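Non-canonical purine NTP pyrophosphatase (Staphylococcus aureus, PDB 4BNQ) probably hydrolyses the non-canonical purine nucleotides XTP, dITP and ITP to monophosphates and diphosphate, removing them from the nucleotide pool. Local coordinates at residues G78-Y83 against E99-K104; S43-N48 against G70-A75; I27-L32 against K58-T63. All blocks are in the same frame, centred on the assembly; numbering follows the deposited sequence.

Overall arrangement
From the N terminus, contact 3 opens first, at residues 27-32 where strand 25-28 gives way to the short, weakly bonded helical segment 29-32. Contact 2 opens at 43-48, the start of helix 45-60, before contact 3 closes at 58-63, the end of the same helix. Contact 2 closes later, on strand 64-73, so the two cross and tie opposite ends of one helix to different parts of the fold; their centres are about 25 Å apart. Contact 1 follows in series, closing a loop between strand 79-80 and helix 94-104. It touches contact 2 through pairing of strands 79-80 and 64-73, whereas its nearest atoms to contact 3 are about 17 Å away.

Contact 1 (G78-Y83 against E99-K104); sequences GEPGIY and EKLLNK
A surface salt bridge above a small apolar contact joins the short, weakly bonded strand 79-80, outermost in the sheet within this chain, to the last turns of helix 94-104, with Glu79 meeting Lys104 and Pro80 meeting Leu101. The backbones are closest at the second pair, where the CA atoms of Pro80 and Leu101 are 7.9 Å apart, and only 138 Å² is buried in all. The ionic pair is made by the ends of two long side chains. Glu79 is extended beyond CG, while Lys104 bends at chi2 (-149°) and again at chi3 (41°), and these bends set its ammonium beside the carboxylate; the two chains cross at about a right angle. Lys104 NZ lies 3.3 Å from Glu79 OE1, a weak hydrogen bond as well as a salt bridge. Lys104 NZ is also 3.6 Å from Glu79 OE2, so the ammonium lies near both oxygens, somewhat closer to OE1. Tyr87 OH gives OE2 a further weak hydrogen bond. Lys100 NZ is 5.8 Å from Glu79 OE2, too far for contact, but its positive charge would probably add to the favourable field; it bonds to Tyr87 O.

Beneath the charges, Pro80 CD approaches Leu101 CD2 at 4.4 Å, a loose apolar touch at one branch of the leucine. Leu101 also touches Leu71, Val73 and Leu76, so the helix covers strand 64-73 and the loop after it as well. Pro80 follows a cis peptide bond, and probable backbone hydrogen bonds to strand 64-73 flank it, from Val73 N to Glu79 O and from Gly81 N to Leu71 O. Here a helix packs over the end of an antiparallel sheet, on strands 79-80 and 64-73, in this Ham1-family enzyme, and Pro80 also touches Tyr151, predicted to bind substrate.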
loop_
_atom_site.group_PDB
_atom_site.type_symbol
_atom_site.label_atom_id
_atom_site.label_comp_id
_atom_site.label_asym_id
_atom_site.label_seq_id
_atom_site.Cartn_x
_atom_site.Cartn_y
_atom_site.Cartn_z
ATOM N N GLY A 78 -9.486 -15.456 -10.296
ATOM C CA GLY A 78 -8.074 -15.344 -9.989
ATOM C C GLY A 78 -7.126 -15.707 -11.114
ATOM O O GLY A 78 -5.911 -15.669 -10.927
ATOM N N GLU A 79 -7.642 -16.074 -12.278
ATOM C CA GLU A 79 -6.731 -16.271 -13.406
ATOM C C GLU A 79 -6.253 -14.899 -13.840
ATOM O O GLU A 79 -6.960 -13.915 -13.649
ATOM C CB GLU A 79 -7.427 -16.925 -14.597
ATOM C CG GLU A 79 -7.701 -18.409 -14.501
ATOM C CD GLU A 79 -8.450 -18.907 -15.737
ATOM O OE1 GLU A 79 -9.711 -18.869 -15.754
ATOM O OE2 GLU A 79 -7.766 -19.300 -16.708
ATOM N N PRO A 80 -5.069 -14.827 -14.459
ATOM C CA PRO A 80 -4.066 -15.881 -14.674
ATOM C C PRO A 80 -3.279 -16.289 -13.418
ATOM O O PRO A 80 -2.644 -17.345 -13.439
ATOM C CB PRO A 80 -3.081 -15.225 -15.645
ATOM C CG PRO A 80 -3.845 -14.163 -16.333
ATOM C CD PRO A 80 -4.836 -13.655 -15.324
ATOM N N GLY A 81 -3.274 -15.458 -12.379
ATOM C CA GLY A 81 -2.546 -15.757 -11.154
ATOM C C GLY A 81 -1.094 -16.158 -11.375
ATOM O O GLY A 81 -0.396 -15.548 -12.183
ATOM N N ILE A 82 -0.631 -17.198 -10.687
ATOM C CA ILE A 82 0.770 -17.609 -10.814
ATOM C C ILE A 82 1.145 -17.997 -12.243
ATOM O O ILE A 82 2.326 -18.027 -12.594
ATOM C CB ILE A 82 1.137 -18.745 -9.849
ATOM C CG1 ILE A 82 0.261 -19.975 -10.102
ATOM C CG2 ILE A 82 0.994 -18.292 -8.408
ATOM C CD1 ILE A 82 0.673 -21.174 -9.268
ATOM N N TYR A 83 0.143 -18.280 -13.069
ATOM C CA TYR A 83 0.400 -18.551 -14.477
ATOM C C TYR A 83 0.454 -17.282 -15.333
ATOM O O TYR A 83 0.513 -17.377 -16.567
ATOM C CB TYR A 83 -0.649 -19.520 -15.041
ATOM C CG TYR A 83 -0.796 -20.777 -14.225
ATOM C CD1 TYR A 83 0.152 -21.793 -14.299
ATOM C CD2 TYR A 83 -1.874 -20.946 -13.374
ATOM C CE1 TYR A 83 0.023 -22.951 -13.543
ATOM C CE2 TYR A 83 -2.010 -22.095 -12.613
ATOM C CZ TYR A 83 -1.059 -23.093 -12.701
ATOM O OH TYR A 83 -1.199 -24.235 -11.949
ATOM N N GLU A 99 -3.730 -11.289 -25.454
ATOM C CA GLU A 99 -4.786 -11.697 -26.389
ATOM C C GLU A 99 -5.647 -12.792 -25.802
ATOM O O GLU A 99 -6.875 -12.726 -25.868
ATOM C CB GLU A 99 -4.205 -12.117 -27.741
ATOM C CG GLU A 99 -3.555 -10.964 -28.511
ATOM C CD GLU A 99 -4.467 -9.749 -28.635
ATOM O OE1 GLU A 99 -5.705 -9.919 -28.739
ATOM O OE2 GLU A 99 -3.957 -8.604 -28.637
ATOM N N LYS A 100 -5.005 -13.774 -25.180
ATOM C CA LYS A 100 -5.753 -14.822 -24.491
ATOM C C LYS A 100 -6.671 -14.266 -23.405
ATOM O O LYS A 100 -7.872 -14.531 -23.404
ATOM C CB LYS A 100 -4.823 -15.857 -23.877
ATOM C CG LYS A 100 -5.594 -16.980 -23.209
ATOM C CD LYS A 100 -4.642 -18.035 -22.658
ATOM C CE LYS A 100 -5.394 -19.118 -21.912
ATOM N NZ LYS A 100 -4.443 -20.146 -21.428
ATOM N N LEU A 101 -6.106 -13.487 -22.490
ATOM C CA LEU A 101 -6.903 -12.884 -21.429
ATOM C C LEU A 101 -8.060 -12.066 -21.991
ATOM O O LEU A 101 -9.183 -12.195 -21.529
ATOM C CB LEU A 101 -6.031 -12.021 -20.528
ATOM C CG LEU A 101 -6.794 -11.399 -19.359
ATOM C CD1 LEU A 101 -7.544 -12.459 -18.597
ATOM C CD2 LEU A 101 -5.807 -10.735 -18.443
ATOM N N LEU A 102 -7.797 -11.238 -22.998
ATOM C CA LEU A 102 -8.880 -10.468 -23.605
ATOM C C LEU A 102 -9.980 -11.365 -24.200
ATOM O O LEU A 102 -11.170 -11.131 -23.954
ATOM C CB LEU A 102 -8.342 -9.479 -24.642
ATOM C CG LEU A 102 -7.615 -8.280 -24.038
ATOM C CD1 LEU A 102 -7.052 -7.376 -25.125
ATOM C CD2 LEU A 102 -8.587 -7.517 -23.159
ATOM N N ASN A 103 -9.583 -12.385 -24.965
ATOM C CA ASN A 103 -10.542 -13.314 -25.573
ATOM C C ASN A 103 -11.424 -13.965 -24.532
ATOM O O ASN A 103 -12.644 -14.031 -24.695
ATOM C CB ASN A 103 -9.832 -14.413 -26.373
ATOM C CG ASN A 103 -9.290 -13.915 -27.697
ATOM O OD1 ASN A 103 -9.712 -12.872 -28.193
ATOM N ND2 ASN A 103 -8.357 -14.670 -28.286
ATOM N N LYS A 104 -10.801 -14.426 -23.452
ATOM C CA LYS A 104 -11.541 -15.055 -22.364
ATOM C C LYS A 104 -12.521 -14.124 -21.652
ATOM O O LYS A 104 -13.469 -14.588 -21.038
ATOM C CB LYS A 104 -10.582 -15.707 -21.371
ATOM C CG LYS A 104 -9.871 -16.924 -21.928
ATOM C CD LYS A 104 -9.572 -17.943 -20.825
ATOM C CE LYS A 104 -10.743 -18.065 -19.853
ATOM N NZ LYS A 104 -10.622 -19.223 -18.919
#

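Contact 2 (S43-N48 against G70-A75); sequences STFEEN and GLEVFA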
loop_
_atom_site.group_PDB
_atom_site.type_symbol
_atom_site.label_atom_id
_atom_site.label_comp_id
_atom_site.label_asym_id
_atom_site.label_seq_id
_atom_site.Cartn_x
_atom_site.Cartn_y
_atom_site.Cartn_z
ATOM N N SER A 43 3.283 -22.994 -5.846
ATOM C CA SER A 43 1.872 -22.874 -6.168
ATOM C C SER A 43 1.322 -21.502 -5.774
ATOM O O SER A 43 0.127 -21.241 -5.932
ATOM C CB SER A 43 1.075 -23.986 -5.490
ATOM O OG SER A 43 1.261 -23.953 -4.091
ATOM N N THR A 44 2.202 -20.632 -5.272
ATOM C CA THR A 44 1.850 -19.248 -4.937
ATOM C C THR A 44 2.972 -18.300 -5.373
ATOM O O THR A 44 4.122 -18.736 -5.571
ATOM C CB THR A 44 1.607 -19.053 -3.418
ATOM O OG1 THR A 44 2.816 -19.326 -2.708
ATOM C CG2 THR A 44 0.493 -19.964 -2.906
ATOM N N PHE A 45 2.644 -17.018 -5.527
ATOM C CA PHE A 45 3.653 -15.998 -5.801
ATOM C C PHE A 45 4.788 -16.055 -4.776
ATOM O O PHE A 45 5.959 -15.935 -5.132
ATOM C CB PHE A 45 3.047 -14.591 -5.754
ATOM C CG PHE A 45 1.941 -14.354 -6.748
ATOM C CD1 PHE A 45 2.179 -14.412 -8.117
ATOM C CD2 PHE A 45 0.673 -14.016 -6.313
ATOM C CE1 PHE A 45 1.153 -14.172 -9.030
ATOM C CE2 PHE A 45 -0.352 -13.781 -7.223
ATOM C CZ PHE A 45 -0.109 -13.860 -8.579
ATOM N N GLU A 46 4.425 -16.224 -3.505
ATOM C CA GLU A 46 5.385 -16.176 -2.417
ATOM C C GLU A 46 6.407 -17.298 -2.550
ATOM O O GLU A 46 7.611 -17.064 -2.414
ATOM C CB GLU A 46 4.667 -16.249 -1.064
ATOM C CG GLU A 46 5.570 -16.656 0.095
ATOM C CD GLU A 46 4.917 -16.466 1.459
ATOM O OE1 GLU A 46 4.012 -15.605 1.571
ATOM O OE2 GLU A 46 5.321 -17.162 2.424
ATOM N N GLU A 47 5.922 -18.503 -2.848
ATOM C CA GLU A 47 6.788 -19.663 -3.022
ATOM C C GLU A 47 7.721 -19.513 -4.210
ATOM O O GLU A 47 8.889 -19.903 -4.154
ATOM C CB GLU A 47 5.946 -20.941 -3.139
ATOM C CG GLU A 47 5.227 -21.290 -1.843
ATOM C CD GLU A 47 4.358 -22.528 -1.954
ATOM O OE1 GLU A 47 4.386 -23.198 -3.010
ATOM O OE2 GLU A 47 3.638 -22.826 -0.978
ATOM N N ASN A 48 7.214 -18.944 -5.294
ATOM C CA ASN A 48 8.058 -18.730 -6.465
ATOM C C ASN A 48 9.155 -17.693 -6.202
ATOM O O ASN A 48 10.293 -17.876 -6.625
ATOM C CB ASN A 48 7.211 -18.364 -7.680
ATOM C CG ASN A 48 6.520 -19.566 -8.272
ATOM O OD1 ASN A 48 7.015 -20.688 -8.157
ATOM N ND2 ASN A 48 5.373 -19.346 -8.905
ATOM N N GLY A 70 1.833 -11.179 -10.575
ATOM C CA GLY A 70 0.827 -11.632 -11.509
ATOM C C GLY A 70 -0.452 -10.820 -11.456
ATOM O O GLY A 70 -0.578 -9.856 -10.694
ATOM N N LEU A 71 -1.404 -11.228 -12.281
ATOM C CA LEU A 71 -2.673 -10.548 -12.425
ATOM C C LEU A 71 -3.781 -11.526 -12.077
ATOM O O LEU A 71 -3.805 -12.652 -12.578
ATOM C CB LEU A 71 -2.804 -10.091 -13.872
ATOM C CG LEU A 71 -4.106 -9.484 -14.359
ATOM C CD1 LEU A 71 -4.395 -8.186 -13.626
ATOM C CD2 LEU A 71 -3.945 -9.225 -15.842
ATOM N N GLU A 72 -4.678 -11.110 -11.196
ATOM C CA GLU A 72 -5.800 -11.933 -10.772
ATOM C C GLU A 72 -7.080 -11.249 -11.232
ATOM O O GLU A 72 -7.381 -10.138 -10.800
ATOM C CB GLU A 72 -5.802 -12.094 -9.243
ATOM C CG GLU A 72 -4.565 -12.805 -8.699
ATOM C CD GLU A 72 -4.550 -12.900 -7.180
ATOM O OE1 GLU A 72 -5.355 -12.201 -6.511
ATOM O OE2 GLU A 72 -3.724 -13.676 -6.648
ATOM N N VAL A 73 -7.822 -11.886 -12.131
ATOM C CA VAL A 73 -9.049 -11.272 -12.645
ATOM C C VAL A 73 -10.293 -11.854 -11.977
ATOM O O VAL A 73 -10.561 -13.048 -12.103
ATOM C CB VAL A 73 -9.187 -11.481 -14.165
ATOM C CG1 VAL A 73 -10.473 -10.817 -14.673
ATOM C CG2 VAL A 73 -7.959 -10.947 -14.892
ATOM N N PHE A 74 -11.047 -11.016 -11.282
ATOM C CA PHE A 74 -12.225 -11.463 -10.539
ATOM C C PHE A 74 -13.094 -12.447 -11.343
ATOM O O PHE A 74 -13.254 -13.608 -10.956
ATOM C CB PHE A 74 -13.049 -10.247 -10.077
ATOM C CG PHE A 74 -14.193 -10.596 -9.142
ATOM C CD1 PHE A 74 -15.333 -11.251 -9.612
ATOM C CD2 PHE A 74 -14.135 -10.257 -7.798
ATOM C CE1 PHE A 74 -16.376 -11.578 -8.757
ATOM C CE2 PHE A 74 -15.180 -10.578 -6.942
ATOM C CZ PHE A 74 -16.300 -11.240 -7.429
ATOM N N ALA A 75 -13.615 -11.995 -12.477
ATOM C CA ALA A 75 -14.494 -12.832 -13.300
ATOM C C ALA A 75 -13.906 -14.191 -13.698
ATOM O O ALA A 75 -14.639 -15.064 -14.142
ATOM C CB ALA A 75 -14.963 -12.074 -14.538
#
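Phe45 CG lies anti to the carbonyl carbon and beside the backbone N (chi1 -60°), which aims the ring out of the first helical turn at Gly70; Glu72, with chi1 at -62° and an extended chain beyond CG, sends its carboxylate to the same ring. The ring meets the two residues differently. Phe45 CE1 sits 3.4 Å from Gly70 N, an oblique approach to the strand backbone, and 3.6 Å from Gly70 CA. Such closeness is possible because Gly70 has no side chain to stand between ring and backbone. Glu72 OE2 instead comes to the ring edge, near its plane, 3.4 Å from Phe45 CE2. Ring and carboxylate planes differ by 28°, a geometry in which the slightly positive C-H rim would probably attract the oxygen. The helix start is secured locally by Thr44 as N-cap: its OG1 accepts from Glu47 N at 3.2 Å. Glu47 OE1 in turn accepts from Ser43 N (3.0 Å), met from above the carboxylate plane. Phe45 thus wedges the N-terminal end of helix 45-60 against strand 64-73, touching Asp68, the predicted proton acceptor, and reaching Val116 and Val118 on the adjoining antiparallel strand 112-123.

Contact 3 (I27-L32 against K58-T63); sequences IGISEL and KALNKT
No ring, amide or carboxylate face takes part where Ile29 and Leu32 meet Leu60; the closest approaches are all between methyl groups. One branch of Leu60 does the work. Leu60 CD1 is 4.0 Å from both Ile29 CD1 and Leu32 CD1. Ile29 CD1 and Leu32 CD1 are themselves 4.8 Å apart, so the three methyls form a compact triangle, with Leu60 CD1 touching both of the others. Ile29 reaches it with the far end of its longer branch: CG1 stands opposite the backbone N (chi1 -159°), and chi2 of 67° then bends CD1 toward the leucine. Neighbouring contacts differ in burial. Ile29 is buried and also touches Phe36 and Asn9, the latter predicted to bind substrate, whereas Leu32 packs on Val5 nearer the surface. Helix 45-60 ends at Leu60, and Asn61 leaves helical geometry with a positive phi of 55°, so the contact holds the helix's last residue. Strands 3-6 and 25-28 are parallel neighbours linked through helix 11-20, a beta-alpha-beta crossover, and the contact sets the C-terminal end of helix 45-60 against the short, weakly bonded helical segment 29-32 that follows this unit.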
loop_
_atom_site.group_PDB
_atom_site.type_symbol
_atom_site.label_atom_id
_atom_site.label_comp_id
_atom_site.label_asym_id
_atom_site.label_seq_id
_atom_site.Cartn_x
_atom_site.Cartn_y
_atom_site.Cartn_z
ATOM N N ILE A 27 21.351 -3.923 -9.542
ATOM C CA ILE A 27 22.036 -4.933 -10.355
ATOM C C ILE A 27 21.066 -6.079 -10.662
ATOM O O ILE A 27 20.656 -6.820 -9.754
ATOM C CB ILE A 27 23.285 -5.508 -9.641
ATOM C CG1 ILE A 27 24.290 -4.403 -9.340
ATOM C CG2 ILE A 27 23.992 -6.557 -10.497
ATOM C CD1 ILE A 27 25.573 -4.890 -8.675
ATOM N N GLY A 28 20.694 -6.217 -11.933
ATOM C CA GLY A 28 19.827 -7.306 -12.354
ATOM C C GLY A 28 20.633 -8.599 -12.428
ATOM O O GLY A 28 21.818 -8.565 -12.750
ATOM N N ILE A 29 20.007 -9.737 -12.144
ATOM C CA ILE A 29 20.741 -11.000 -12.152
ATOM C C ILE A 29 21.401 -11.307 -13.499
ATOM O O ILE A 29 22.447 -11.964 -13.542
ATOM C CB ILE A 29 19.858 -12.174 -11.734
ATOM C CG1 ILE A 29 20.732 -13.326 -11.251
ATOM C CG2 ILE A 29 18.950 -12.609 -12.885
ATOM C CD1 ILE A 29 21.457 -13.028 -10.002
ATOM N N SER A 30 20.818 -10.820 -14.596
ATOM C CA SER A 30 21.409 -11.094 -15.911
ATOM C C SER A 30 22.839 -10.573 -16.043
ATOM O O SER A 30 23.591 -11.032 -16.899
ATOM C CB SER A 30 20.514 -10.588 -17.051
ATOM O OG SER A 30 20.215 -9.212 -16.913
ATOM N N GLU A 31 23.222 -9.621 -15.194
ATOM C CA GLU A 31 24.589 -9.129 -15.204
ATOM C C GLU A 31 25.559 -10.125 -14.573
ATOM O O GLU A 31 26.719 -10.205 -14.965
ATOM C CB GLU A 31 24.675 -7.790 -14.471
ATOM C CG GLU A 31 24.033 -6.619 -15.206
ATOM C CD GLU A 31 24.160 -5.303 -14.442
ATOM O OE1 GLU A 31 25.296 -4.801 -14.265
ATOM O OE2 GLU A 31 23.116 -4.768 -14.008
ATOM N N LEU A 32 25.078 -10.863 -13.577
ATOM C CA LEU A 32 25.904 -11.783 -12.802
ATOM C C LEU A 32 25.763 -13.243 -13.269
ATOM O O LEU A 32 26.740 -13.995 -13.315
ATOM C CB LEU A 32 25.516 -11.682 -11.334
ATOM C CG LEU A 32 25.581 -10.264 -10.753
ATOM C CD1 LEU A 32 25.283 -10.285 -9.271
ATOM C CD2 LEU A 32 26.975 -9.648 -10.993
ATOM N N LYS A 58 22.291 -18.351 -2.404
ATOM C CA LYS A 58 23.200 -19.471 -2.175
ATOM C C LYS A 58 24.337 -19.537 -3.200
ATOM O O LYS A 58 25.478 -19.844 -2.851
ATOM C CB LYS A 58 22.435 -20.802 -2.142
ATOM C CG LYS A 58 21.645 -21.050 -0.850
ATOM C CD LYS A 58 20.847 -22.358 -0.971
ATOM C CE LYS A 58 19.996 -22.637 0.267
ATOM N NZ LYS A 58 19.105 -21.496 0.628
ATOM N N ALA A 59 24.033 -19.260 -4.465
ATOM C CA ALA A 59 25.066 -19.343 -5.501
ATOM C C ALA A 59 26.067 -18.173 -5.462
ATOM O O ALA A 59 27.172 -18.295 -5.973
ATOM C CB ALA A 59 24.435 -19.456 -6.880
ATOM N N LEU A 60 25.671 -17.047 -4.863
ATOM C CA LEU A 60 26.476 -15.824 -4.898
ATOM C C LEU A 60 27.014 -15.459 -3.526
ATOM O O LEU A 60 27.917 -14.628 -3.408
ATOM C CB LEU A 60 25.658 -14.648 -5.464
ATOM C CG LEU A 60 25.280 -14.731 -6.949
ATOM C CD1 LEU A 60 24.331 -13.626 -7.349
ATOM C CD2 LEU A 60 26.520 -14.688 -7.831
ATOM N N ASN A 61 26.461 -16.090 -2.493
ATOM C CA ASN A 61 26.819 -15.789 -1.112
ATOM C C ASN A 61 26.653 -14.297 -0.806
ATOM O O ASN A 61 27.495 -13.687 -0.141
ATOM C CB ASN A 61 28.242 -16.265 -0.796
ATOM C CG ASN A 61 28.507 -16.358 0.694
ATOM O OD1 ASN A 61 27.582 -16.448 1.502
ATOM N ND2 ASN A 61 29.774 -16.329 1.061
ATOM N N LYS A 62 25.548 -13.741 -1.304
ATOM C CA LYS A 62 25.148 -12.347 -1.110
ATOM C C LYS A 62 23.675 -12.312 -0.725
ATOM O O LYS A 62 22.910 -13.232 -1.044
ATOM C CB LYS A 62 25.235 -11.558 -2.435
ATOM C CG LYS A 62 26.599 -11.253 -2.999
ATOM C CD LYS A 62 26.475 -10.065 -3.993
ATOM C CE LYS A 62 27.801 -9.294 -4.123
ATOM N NZ LYS A 62 27.704 -8.047 -4.948
ATOM N N THR A 63 23.266 -11.218 -0.094
ATOM C CA THR A 63 21.856 -10.873 -0.002
ATOM C C THR A 63 21.297 -10.457 -1.380
ATOM O O THR A 63 21.922 -9.683 -2.109
ATOM C CB THR A 63 21.636 -9.731 0.993
ATOM O OG1 THR A 63 21.930 -10.202 2.311
ATOM C CG2 THR A 63 20.185 -9.251 0.943
#